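PDB 5X2B: sulfotransferase from Mus musculus, which probably transfers a sulfo group from the cofactor PAPS to an acceptor molecule, as in other cytosolic sulfotransferases, and binds calcium. Local coordinates for residues L35-K40 with I105-N110; S62-G67 with I84-N89; I170-M175 with G240-W245. All blocks are in the same frame, centred on the assembly; numbering follows the deposited sequence.

Contact 1. Residues L35-K40 with I105-N110; sequences LVSYPK and IYIVRN. With A3P (adenosine-3'-5'-diphosphate), chain V.
The flat guanidinium of Arg109 meets Lys40 O and A3P O3P at its edge: NH1 donates to Lys40 O at 3.0 Å, almost exactly in the guanidinium plane, while NH2 makes a weak bond of 3.4 Å to O3P of the 3'-phosphate and also approaches Val241 O, probably as a hydrogen bond. Seen from Lys40, the donor stands above the carbonyl plane. An arginine suits the place because its chain, extended from CG to NE, reaches past the strand end and can hold backbone and phosphate with one rigid fork; Tyr172 adds a cation-pi contact. The Tyr38 ring carries Pro39 CD on one face, and its hydroxyl bonds to Gly149 O. The Tyr106 ring stacks on Trp158, and Tyr106 OH is hydrogen-bonded to His154 ND1. The Val36 side chain crosses that of Tyr106 at a slant, Val36 CG1 3.8 Å from Tyr106 CD2. Lys40 bends at chi2 and chi3, curling its amine back to a weak 3.3 Å bond from NZ to O4P of the 5'-phosphate, as expected of the phosphate-binding loop of sulfotransferases. The strands themselves run parallel, with Ile107 N giving a 2.7 Å bond to Val36 O. On one sheet face Leu35 CD2 and Ile105 CD1 pack side by side at 3.6 Å against Leu46 of helix 43-52; on the other, Val36 and Tyr106 meet helix 151-159, through Trp158 and Val155.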
loop_
_atom_site.group_PDB
_atom_site.type_symbol
_atom_site.label_atom_id
_atom_site.label_comp_id
_atom_site.label_asym_id
_atom_site.label_seq_id
_atom_site.Cartn_x
_atom_site.Cartn_y
_atom_site.Cartn_z
ATOM N N LEU D 35 -5.397 3.065 5.498
ATOM C CA LEU D 35 -4.015 3.159 5.057
ATOM C C LEU D 35 -3.885 2.598 3.647
ATOM O O LEU D 35 -3.890 1.399 3.465
ATOM C CB LEU D 35 -3.132 2.392 6.027
ATOM C CG LEU D 35 -3.244 2.901 7.450
ATOM C CD1 LEU D 35 -2.456 1.994 8.407
ATOM C CD2 LEU D 35 -2.743 4.335 7.466
ATOM N N VAL D 36 -3.741 3.445 2.640
ATOM C CA VAL D 36 -3.867 2.911 1.303
ATOM C C VAL D 36 -2.579 2.945 0.515
ATOM O O VAL D 36 -1.757 3.825 0.673
ATOM C CB VAL D 36 -4.963 3.640 0.571
ATOM C CG1 VAL D 36 -5.345 2.892 -0.734
ATOM C CG2 VAL D 36 -6.147 3.798 1.528
ATOM N N SER D 37 -2.414 1.941 -0.325
ATOM C CA SER D 37 -1.275 1.906 -1.185
ATOM C C SER D 37 -1.498 1.020 -2.402
ATOM O O SER D 37 -2.291 0.079 -2.404
ATOM C CB SER D 37 -0.078 1.376 -0.413
ATOM O OG SER D 37 -0.372 0.065 0.035
ATOM N N TYR D 38 -0.726 1.330 -3.428
ATOM C CA TYR D 38 -0.472 0.359 -4.458
ATOM C C TYR D 38 0.566 -0.564 -3.917
ATOM O O TYR D 38 1.488 -0.126 -3.249
ATOM C CB TYR D 38 0.088 0.995 -5.692
ATOM C CG TYR D 38 0.158 0.005 -6.782
ATOM C CD1 TYR D 38 -0.946 -0.255 -7.536
ATOM C CD2 TYR D 38 1.334 -0.690 -7.042
ATOM C CE1 TYR D 38 -0.912 -1.148 -8.566
ATOM C CE2 TYR D 38 1.405 -1.589 -8.068
ATOM C CZ TYR D 38 0.267 -1.815 -8.836
ATOM O OH TYR D 38 0.279 -2.707 -9.856
ATOM N N PRO D 39 0.469 -1.843 -4.244
ATOM C CA PRO D 39 1.360 -2.815 -3.618
ATOM C C PRO D 39 2.857 -2.520 -3.880
ATOM O O PRO D 39 3.244 -1.837 -4.839
ATOM C CB PRO D 39 0.922 -4.141 -4.261
ATOM C CG PRO D 39 -0.435 -3.906 -4.773
ATOM C CD PRO D 39 -0.452 -2.474 -5.202
ATOM N N LYS D 40 3.686 -3.070 -2.996
ATOM C CA LYS D 40 5.161 -2.857 -2.939
ATOM C C LYS D 40 5.617 -1.395 -2.763
ATOM O O LYS D 40 6.640 -0.993 -3.308
ATOM C CB LYS D 40 5.861 -3.460 -4.150
ATOM C CG LYS D 40 5.414 -4.852 -4.521
ATOM C CD LYS D 40 5.279 -5.807 -3.324
ATOM C CE LYS D 40 6.550 -5.931 -2.519
ATOM N NZ LYS D 40 6.362 -6.837 -1.371
ATOM N N ILE D 105 -4.665 7.732 4.360
ATOM C CA ILE D 105 -3.261 7.845 4.151
ATOM C C ILE D 105 -2.859 6.974 2.983
ATOM O O ILE D 105 -2.969 5.731 3.036
ATOM C CB ILE D 105 -2.492 7.338 5.358
ATOM C CG1 ILE D 105 -2.746 8.247 6.542
ATOM C CG2 ILE D 105 -0.995 7.296 5.031
ATOM C CD1 ILE D 105 -2.010 7.801 7.778
ATOM N N TYR D 106 -2.395 7.628 1.918
ATOM C CA TYR D 106 -2.076 6.931 0.663
ATOM C C TYR D 106 -0.580 6.943 0.499
ATOM O O TYR D 106 0.005 8.016 0.302
ATOM C CB TYR D 106 -2.746 7.585 -0.565
ATOM C CG TYR D 106 -2.515 6.806 -1.853
ATOM C CD1 TYR D 106 -1.479 7.143 -2.708
ATOM C CD2 TYR D 106 -3.310 5.739 -2.198
ATOM C CE1 TYR D 106 -1.250 6.424 -3.870
ATOM C CE2 TYR D 106 -3.085 5.014 -3.317
ATOM C CZ TYR D 106 -2.059 5.359 -4.158
ATOM O OH TYR D 106 -1.811 4.669 -5.313
ATOM N N ILE D 107 0.047 5.768 0.598
ATOM C CA ILE D 107 1.478 5.732 0.411
ATOM C C ILE D 107 1.866 5.312 -1.030
ATOM O O ILE D 107 1.347 4.361 -1.583
ATOM C CB ILE D 107 2.173 4.966 1.568
ATOM C CG1 ILE D 107 3.680 5.017 1.340
ATOM C CG2 ILE D 107 1.562 3.567 1.790
ATOM C CD1 ILE D 107 4.494 4.680 2.574
ATOM N N VAL D 108 2.731 6.110 -1.647
ATOM C CA VAL D 108 3.144 5.939 -3.046
ATOM C C VAL D 108 4.666 5.859 -3.245
ATOM O O VAL D 108 5.419 6.538 -2.557
ATOM C CB VAL D 108 2.675 7.109 -3.878
ATOM C CG1 VAL D 108 3.494 8.294 -3.559
ATOM C CG2 VAL D 108 2.762 6.770 -5.342
ATOM N N ARG D 109 5.096 5.029 -4.195
ATOM C CA ARG D 109 6.515 4.764 -4.452
ATOM C C ARG D 109 6.801 4.846 -5.916
ATOM O O ARG D 109 5.963 4.490 -6.729
ATOM C CB ARG D 109 6.867 3.347 -4.021
ATOM C CG ARG D 109 8.316 3.076 -4.029
ATOM C CD ARG D 109 8.538 1.741 -3.413
ATOM N NE ARG D 109 9.960 1.494 -3.264
ATOM C CZ ARG D 109 10.455 0.296 -3.016
ATOM N NH1 ARG D 109 9.640 -0.737 -2.911
ATOM N NH2 ARG D 109 11.756 0.133 -2.886
ATOM N N ASN D 110 7.995 5.284 -6.256
ATOM C CA ASN D 110 8.278 5.504 -7.646
ATOM C C ASN D 110 8.047 4.207 -8.317
ATOM O O ASN D 110 8.296 3.163 -7.747
ATOM C CB ASN D 110 9.681 6.020 -7.899
ATOM C CG ASN D 110 10.676 4.942 -8.019
ATOM O OD1 ASN D 110 10.778 4.273 -9.038
ATOM N ND2 ASN D 110 11.465 4.783 -6.984
HETATM P P1 A3P V . 11.950 -4.144 -1.592
HETATM O O1P A3P V . 12.958 -4.380 -0.566
HETATM O O2P A3P V . 11.620 -5.334 -2.261
HETATM O O3P A3P V . 12.327 -3.155 -2.505
HETATM P P2 A3P V . 4.765 -3.369 1.068
HETATM O O4P A3P V . 4.668 -4.716 0.503
HETATM O O5P A3P V . 3.912 -2.438 0.442
HETATM O O6P A3P V . 4.722 -3.325 2.540
HETATM O "O5'" A3P V . 6.260 -2.928 0.688
HETATM C "C5'" A3P V . 7.440 -3.751 0.679
HETATM C "C4'" A3P V . 8.658 -3.059 0.132
HETATM O "O4'" A3P V . 9.010 -2.107 1.072
HETATM C "C3'" A3P V . 9.830 -3.978 0.019
HETATM O "O3'" A3P V . 10.713 -3.438 -0.942
HETATM C "C2'" A3P V . 10.425 -3.871 1.381
HETATM O "O2'" A3P V . 11.771 -4.292 1.403
HETATM C "C1'" A3P V . 10.241 -2.413 1.648
HETATM N N9 A3P V . 10.286 -2.091 3.076
HETATM C C8 A3P V . 9.705 -2.787 4.040
HETATM N N7 A3P V . 9.912 -2.256 5.215
HETATM C C5 A3P V . 10.659 -1.204 5.074
HETATM C C6 A3P V . 11.235 -0.197 5.975
HETATM N N6 A3P V . 11.066 -0.249 7.310
HETATM N N1 A3P V . 11.949 0.769 5.419
HETATM C C2 A3P V . 12.145 0.838 4.115
HETATM N N3 A3P V . 11.636 -0.032 3.258
HETATM C C4 A3P V . 10.890 -1.065 3.653
#

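Contact 2. Residues S62-G67 with I84-N89; sequences SPIELG and IPTHLN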
loop_
_atom_site.group_PDB
_atom_site.type_symbol
_atom_site.label_atom_id
_atom_site.label_comp_id
_atom_site.label_asym_id
_atom_site.label_seq_id
_atom_site.Cartn_x
_atom_site.Cartn_y
_atom_site.Cartn_z
ATOM N N SER D 62 -7.194 -6.676 9.532
ATOM C CA SER D 62 -6.834 -7.444 8.351
ATOM C C SER D 62 -7.232 -6.575 7.135
ATOM O O SER D 62 -8.113 -5.733 7.255
ATOM C CB SER D 62 -7.613 -8.779 8.402
ATOM O OG SER D 62 -6.729 -9.883 8.593
ATOM N N PRO D 63 -6.594 -6.758 5.969
ATOM C CA PRO D 63 -7.069 -6.079 4.756
ATOM C C PRO D 63 -8.603 -6.127 4.515
ATOM O O PRO D 63 -9.222 -7.190 4.659
ATOM C CB PRO D 63 -6.380 -6.864 3.660
ATOM C CG PRO D 63 -5.144 -7.330 4.271
ATOM C CD PRO D 63 -5.420 -7.595 5.698
ATOM N N ILE D 64 -9.209 -5.006 4.120
ATOM C CA ILE D 64 -10.666 -4.966 3.942
ATOM C C ILE D 64 -11.098 -5.767 2.745
ATOM O O ILE D 64 -12.278 -6.064 2.590
ATOM C CB ILE D 64 -11.204 -3.561 3.645
ATOM C CG1 ILE D 64 -12.730 -3.530 3.739
ATOM C CG2 ILE D 64 -10.838 -3.129 2.206
ATOM C CD1 ILE D 64 -13.386 -2.182 3.327
ATOM N N GLU D 65 -10.169 -6.079 1.857
ATOM C CA GLU D 65 -10.541 -6.907 0.737
ATOM C C GLU D 65 -10.025 -8.313 0.895
ATOM O O GLU D 65 -10.067 -9.069 -0.038
ATOM C CB GLU D 65 -10.063 -6.314 -0.574
ATOM C CG GLU D 65 -8.555 -6.282 -0.769
ATOM C CD GLU D 65 -7.893 -5.131 -0.051
ATOM O OE1 GLU D 65 -8.603 -4.428 0.689
ATOM O OE2 GLU D 65 -6.667 -4.946 -0.221
ATOM N N LEU D 66 -9.595 -8.696 2.084
ATOM C CA LEU D 66 -9.189 -10.075 2.307
ATOM C C LEU D 66 -10.393 -10.946 2.691
ATOM O O LEU D 66 -10.996 -10.719 3.723
ATOM C CB LEU D 66 -8.100 -10.088 3.377
ATOM C CG LEU D 66 -7.551 -11.418 3.879
ATOM C CD1 LEU D 66 -6.974 -12.188 2.748
ATOM C CD2 LEU D 66 -6.469 -11.228 4.936
ATOM N N GLY D 67 -10.786 -11.885 1.812
ATOM C CA GLY D 67 -11.716 -12.972 2.154
ATOM C C GLY D 67 -13.190 -13.023 1.692
ATOM O O GLY D 67 -13.540 -12.525 0.608
ATOM N N ILE D 84 -7.878 1.030 8.817
ATOM C CA ILE D 84 -8.021 0.001 7.850
ATOM C C ILE D 84 -7.100 0.180 6.616
ATOM O O ILE D 84 -6.904 1.258 6.132
ATOM C CB ILE D 84 -9.472 -0.169 7.540
ATOM C CG1 ILE D 84 -10.200 -0.285 8.853
ATOM C CG2 ILE D 84 -9.657 -1.411 6.734
ATOM C CD1 ILE D 84 -11.500 0.367 8.871
ATOM N N PRO D 85 -6.487 -0.924 6.184
ATOM C CA PRO D 85 -5.589 -1.144 5.079
ATOM C C PRO D 85 -6.257 -1.822 3.894
ATOM O O PRO D 85 -7.121 -2.676 4.070
ATOM C CB PRO D 85 -4.556 -2.106 5.668
ATOM C CG PRO D 85 -5.239 -2.806 6.758
ATOM C CD PRO D 85 -6.564 -2.149 6.993
ATOM N N THR D 86 -5.795 -1.457 2.702
ATOM C CA THR D 86 -6.377 -1.913 1.476
ATOM C C THR D 86 -5.452 -1.547 0.335
ATOM O O THR D 86 -4.593 -0.699 0.488
ATOM C CB THR D 86 -7.692 -1.223 1.276
ATOM O OG1 THR D 86 -8.275 -1.737 0.094
ATOM C CG2 THR D 86 -7.491 0.293 1.139
ATOM N N HIS D 87 -5.609 -2.189 -0.805
ATOM C CA HIS D 87 -4.872 -1.766 -1.993
ATOM C C HIS D 87 -5.911 -1.310 -2.984
ATOM O O HIS D 87 -5.678 -1.243 -4.165
ATOM C CB HIS D 87 -4.095 -2.933 -2.592
ATOM C CG HIS D 87 -2.949 -3.407 -1.761
ATOM N ND1 HIS D 87 -1.925 -2.556 -1.354
ATOM C CD2 HIS D 87 -2.636 -4.617 -1.271
ATOM C CE1 HIS D 87 -1.055 -3.239 -0.640
ATOM N NE2 HIS D 87 -1.465 -4.515 -0.571
ATOM N N LEU D 88 -7.102 -1.017 -2.515
ATOM C CA LEU D 88 -8.162 -0.780 -3.490
ATOM C C LEU D 88 -7.934 0.499 -4.231
ATOM O O LEU D 88 -7.478 1.464 -3.678
ATOM C CB LEU D 88 -9.515 -0.678 -2.822
ATOM C CG LEU D 88 -10.032 -2.000 -2.333
ATOM C CD1 LEU D 88 -11.282 -1.795 -1.527
ATOM C CD2 LEU D 88 -10.298 -2.841 -3.532
ATOM N N ASN D 89 -8.288 0.542 -5.490
ATOM C CA ASN D 89 -8.220 1.808 -6.165
ATOM C C ASN D 89 -9.306 2.673 -5.599
ATOM O O ASN D 89 -10.054 2.249 -4.760
ATOM C CB ASN D 89 -8.511 1.647 -7.639
ATOM C CG ASN D 89 -9.950 1.353 -7.895
ATOM O OD1 ASN D 89 -10.818 1.731 -7.121
ATOM N ND2 ASN D 89 -10.213 0.667 -8.975
#
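Glu65 reaches across to Thr86 and His87, and its side chain carries most of the polar contact. From CB, which points at the segment 84-89, the chain places CG between the backbone N and the carbonyl carbon (chi1 67°) and bends again at chi2, bringing the carboxylate over the end of strand 81-86. CD lies 3.4 Å from Thr86 OG1. Of its two oxygens, OE1 accepts the hydroxyl proton of Thr86 OG1 at 2.8 Å, and OE2 accepts from His87 N at 3.0 Å. Both donors approach from above the carboxylate plane, so the group is gripped by two successive residues and its rotation is restrained. Thr86 OG1 works twice: it gives its proton to Glu65 and receives Leu88 N in an ST turn, at 2.9 Å. A threonine suits this position, since its hydroxyl can donate and accept while its methyl packs toward Val36.

The backbone ties the pieces together beside this. Ile64 N, in the type I beta turn from Pro63 to Leu66, donates to Pro85 O at 3.1 Å, nearly in line with the carbonyl; Pro85 lacks an N-H but can still accept through its oxygen. The branched Ile64 packs beside the polar pair, its CG2 against Thr86 and 4.0 Å from Leu88 CD1, its CB near Ile84 CG2. The His87 imidazole is fixed elsewhere, with ND1 bonded to Ser37 O.

Chemically, a buried carboxylate is satisfied here by one hydroxyl and one peptide N-H. These two donors would probably help to stabilise a negative charge on Glu65 and fasten the loop after strand 58-60 to the end of its neighbouring strand.

Contact 3. Residues I170-M175 with G240-W245; sequences IFYEEM and GVVGDW. With A3P (adenosine-3'-5'-diphosphate), chain V.
With CG of Tyr172 anti to the backbone N (chi1 178°) and the ring turned to chi2 95°, the side chain runs past Val242 and carries its hydroxyl out to the adenine of A3P and the loop at Gly240. In the P-loop-related sulfotransferase fold this junction lies where strand 167-171 passes into helix 172-177, facing the loop that runs toward helix 251-265, and each segment contributes one residue to the nucleotide pocket.

A tyrosine suits the place because one side chain supplies both a long apolar flank and a polar end. Val242 CG2 sits at the ring's edge, in its plane, 4.0 Å from Tyr172 CE2. The same methyl packs on the aliphatic part of Glu173, 3.5 Å from its CG, in a right-angled crossing. Glu173 bends at chi2, and its OE2 turns to Asn110 N, so its carbon chain serves the valine while its charged end serves another loop. The beta-branched Val242 presents two methyls to that chain, CG1 lying 3.7 Å from Glu173 CG.

Gly240 has a positive phi, 55°, and a side chain at its alpha carbon would crowd adenine N3, so the absence of one lets the loop lie close to the nucleotide. Its N-H points to O1P of the 3'-phosphate, while Lys176 NZ bonds to its carbonyl. Trp45 meets the Tyr172 ring edge-to-face, and the tyrosine's hydroxyl, OH, makes a short but weak hydrogen bond to adenine N3 at 2.6 Å.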
loop_
_atom_site.group_PDB
_atom_site.type_symbol
_atom_site.label_atom_id
_atom_site.label_comp_id
_atom_site.label_asym_id
_atom_site.label_seq_id
_atom_site.Cartn_x
_atom_site.Cartn_y
_atom_site.Cartn_z
ATOM N N ILE D 170 1.853 10.385 1.132
ATOM C CA ILE D 170 3.168 10.177 1.692
ATOM C C ILE D 170 4.022 9.378 0.730
ATOM O O ILE D 170 3.496 8.495 0.045
ATOM C CB ILE D 170 3.062 9.367 2.978
ATOM C CG1 ILE D 170 2.308 10.166 4.053
ATOM C CG2 ILE D 170 4.447 8.949 3.430
ATOM C CD1 ILE D 170 3.094 11.275 4.671
ATOM N N PHE D 171 5.334 9.648 0.713
ATOM C CA PHE D 171 6.268 8.972 -0.201
ATOM C C PHE D 171 7.227 8.022 0.484
ATOM O O PHE D 171 7.804 8.344 1.507
ATOM C CB PHE D 171 7.087 9.989 -0.990
ATOM C CG PHE D 171 6.282 10.782 -1.956
ATOM C CD1 PHE D 171 6.245 10.455 -3.314
ATOM C CD2 PHE D 171 5.539 11.837 -1.502
ATOM C CE1 PHE D 171 5.483 11.166 -4.174
ATOM C CE2 PHE D 171 4.795 12.556 -2.365
ATOM C CZ PHE D 171 4.755 12.218 -3.706
ATOM N N TYR D 172 7.413 6.860 -0.113
ATOM C CA TYR D 172 8.355 5.886 0.379
ATOM C C TYR D 172 9.712 6.522 0.487
ATOM O O TYR D 172 10.399 6.467 1.502
ATOM C CB TYR D 172 8.417 4.766 -0.634
ATOM C CG TYR D 172 9.383 3.690 -0.282
ATOM C CD1 TYR D 172 8.964 2.561 0.388
ATOM C CD2 TYR D 172 10.721 3.805 -0.591
ATOM C CE1 TYR D 172 9.868 1.549 0.732
ATOM C CE2 TYR D 172 11.615 2.811 -0.261
ATOM C CZ TYR D 172 11.174 1.679 0.410
ATOM O OH TYR D 172 12.036 0.669 0.768
ATOM N N GLU D 173 10.099 7.118 -0.617
ATOM C CA GLU D 173 11.404 7.708 -0.740
ATOM C C GLU D 173 11.584 8.759 0.372
ATOM O O GLU D 173 12.641 8.890 0.989
ATOM C CB GLU D 173 11.534 8.297 -2.150
ATOM C CG GLU D 173 11.571 7.246 -3.279
ATOM C CD GLU D 173 10.221 6.671 -3.605
ATOM O OE1 GLU D 173 9.195 7.227 -3.157
ATOM O OE2 GLU D 173 10.164 5.649 -4.291
ATOM N N GLU D 174 10.532 9.495 0.667
ATOM C CA GLU D 174 10.637 10.534 1.690
ATOM C C GLU D 174 10.620 9.944 3.086
ATOM O O GLU D 174 11.233 10.494 3.995
ATOM C CB GLU D 174 9.549 11.565 1.476
ATOM C CG GLU D 174 8.531 11.747 2.548
ATOM C CD GLU D 174 7.512 12.821 2.141
ATOM O OE1 GLU D 174 6.288 12.556 2.153
ATOM O OE2 GLU D 174 7.966 13.938 1.799
ATOM N N MET D 175 9.964 8.793 3.220
ATOM C CA MET D 175 10.038 7.958 4.410
ATOM C C MET D 175 11.400 7.345 4.575
ATOM O O MET D 175 11.832 7.092 5.703
ATOM C CB MET D 175 9.089 6.798 4.277
ATOM C CG MET D 175 7.668 7.214 4.205
ATOM S SD MET D 175 6.844 6.638 5.690
ATOM C CE MET D 175 6.667 4.883 5.321
ATOM N N GLY D 240 14.518 -3.136 0.613
ATOM C CA GLY D 240 14.067 -1.910 1.274
ATOM C C GLY D 240 14.872 -0.631 1.069
ATOM O O GLY D 240 15.148 0.063 2.045
ATOM N N VAL D 241 15.257 -0.312 -0.173
ATOM C CA VAL D 241 15.933 0.951 -0.466
ATOM C C VAL D 241 15.254 1.712 -1.622
ATOM O O VAL D 241 14.265 1.243 -2.166
ATOM C CB VAL D 241 17.438 0.724 -0.796
ATOM C CG1 VAL D 241 17.610 0.109 -2.193
ATOM C CG2 VAL D 241 18.251 2.023 -0.659
ATOM N N VAL D 242 15.760 2.907 -1.932
ATOM C CA VAL D 242 15.311 3.689 -3.077
ATOM C C VAL D 242 16.309 3.474 -4.182
ATOM O O VAL D 242 17.469 3.839 -4.030
ATOM C CB VAL D 242 15.234 5.207 -2.760
ATOM C CG1 VAL D 242 14.966 6.007 -4.015
ATOM C CG2 VAL D 242 14.147 5.482 -1.731
ATOM N N GLY D 243 15.895 2.832 -5.275
ATOM C CA GLY D 243 16.752 2.739 -6.445
ATOM C C GLY D 243 17.288 1.389 -6.937
ATOM O O GLY D 243 18.245 1.351 -7.714
ATOM N N ASP D 244 16.711 0.274 -6.526
ATOM C CA ASP D 244 17.269 -0.991 -6.966
ATOM C C ASP D 244 17.146 -1.148 -8.465
ATOM O O ASP D 244 17.967 -1.797 -9.093
ATOM C CB ASP D 244 16.597 -2.139 -6.274
ATOM C CG ASP D 244 17.398 -3.368 -6.337
ATOM O OD1 ASP D 244 18.610 -3.292 -6.643
ATOM O OD2 ASP D 244 16.796 -4.412 -6.048
ATOM N N TRP D 245 16.165 -0.467 -9.042
ATOM C CA TRP D 245 15.788 -0.664 -10.424
ATOM C C TRP D 245 16.884 -0.459 -11.461
ATOM O O TRP D 245 16.888 -1.084 -12.533
ATOM C CB TRP D 245 14.636 0.264 -10.721
ATOM C CG TRP D 245 14.987 1.675 -10.841
ATOM C CD1 TRP D 245 14.869 2.633 -9.888
ATOM C CD2 TRP D 245 15.474 2.325 -12.019
ATOM N NE1 TRP D 245 15.249 3.860 -10.403
ATOM C CE2 TRP D 245 15.632 3.688 -11.709
ATOM C CE3 TRP D 245 15.787 1.884 -13.315
ATOM C CZ2 TRP D 245 16.112 4.611 -12.641
ATOM C CZ3 TRP D 245 16.252 2.803 -14.241
ATOM C CH2 TRP D 245 16.407 4.147 -13.902
HETATM P P1 A3P V . 11.950 -4.144 -1.592
HETATM O O1P A3P V . 12.958 -4.380 -0.566
HETATM O O2P A3P V . 11.620 -5.334 -2.261
HETATM O O3P A3P V . 12.327 -3.155 -2.505
HETATM P P2 A3P V . 4.765 -3.369 1.068
HETATM O O4P A3P V . 4.668 -4.716 0.503
HETATM O O5P A3P V . 3.912 -2.438 0.442
HETATM O O6P A3P V . 4.722 -3.325 2.540
HETATM O "O5'" A3P V . 6.260 -2.928 0.688
HETATM C "C5'" A3P V . 7.440 -3.751 0.679
HETATM C "C4'" A3P V . 8.658 -3.059 0.132
HETATM O "O4'" A3P V . 9.010 -2.107 1.072
HETATM C "C3'" A3P V . 9.830 -3.978 0.019
HETATM O "O3'" A3P V . 10.713 -3.438 -0.942
HETATM C "C2'" A3P V . 10.425 -3.871 1.381
HETATM O "O2'" A3P V . 11.771 -4.292 1.403
HETATM C "C1'" A3P V . 10.241 -2.413 1.648
HETATM N N9 A3P V . 10.286 -2.091 3.076
HETATM C C8 A3P V . 9.705 -2.787 4.040
HETATM N N7 A3P V . 9.912 -2.256 5.215
HETATM C C5 A3P V . 10.659 -1.204 5.074
HETATM C C6 A3P V . 11.235 -0.197 5.975
HETATM N N6 A3P V . 11.066 -0.249 7.310
HETATM N N1 A3P V . 11.949 0.769 5.419
HETATM C C2 A3P V . 12.145 0.838 4.115
HETATM N N3 A3P V . 11.636 -0.032 3.258
HETATM C C4 A3P V . 10.890 -1.065 3.653
#

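Overall arrangement
Contact 1 pairs the central strand 33-37 of the parallel sheet with 103-108; contact 2 fastens a loop to the end of the neighbouring strand 81-86, and contact 3 lies at the edge strand 167-171, next to 103-108. Contact 1 is the most central and wholly buried. Contact 2 is also buried, whereas contact 3 opens toward the surface at Val241. Their chemistry follows: strand pairing and phosphate-binding cations in contact 1, a carboxylate gripped by polar donors in contact 2, and in contact 3 apolar packing between the segments, whose polar groups turn to the nucleotide instead. Contacts 1 and 3 both touch A3P, and backbone pairing of Leu35 with Ile84 joins contacts 1 and 2.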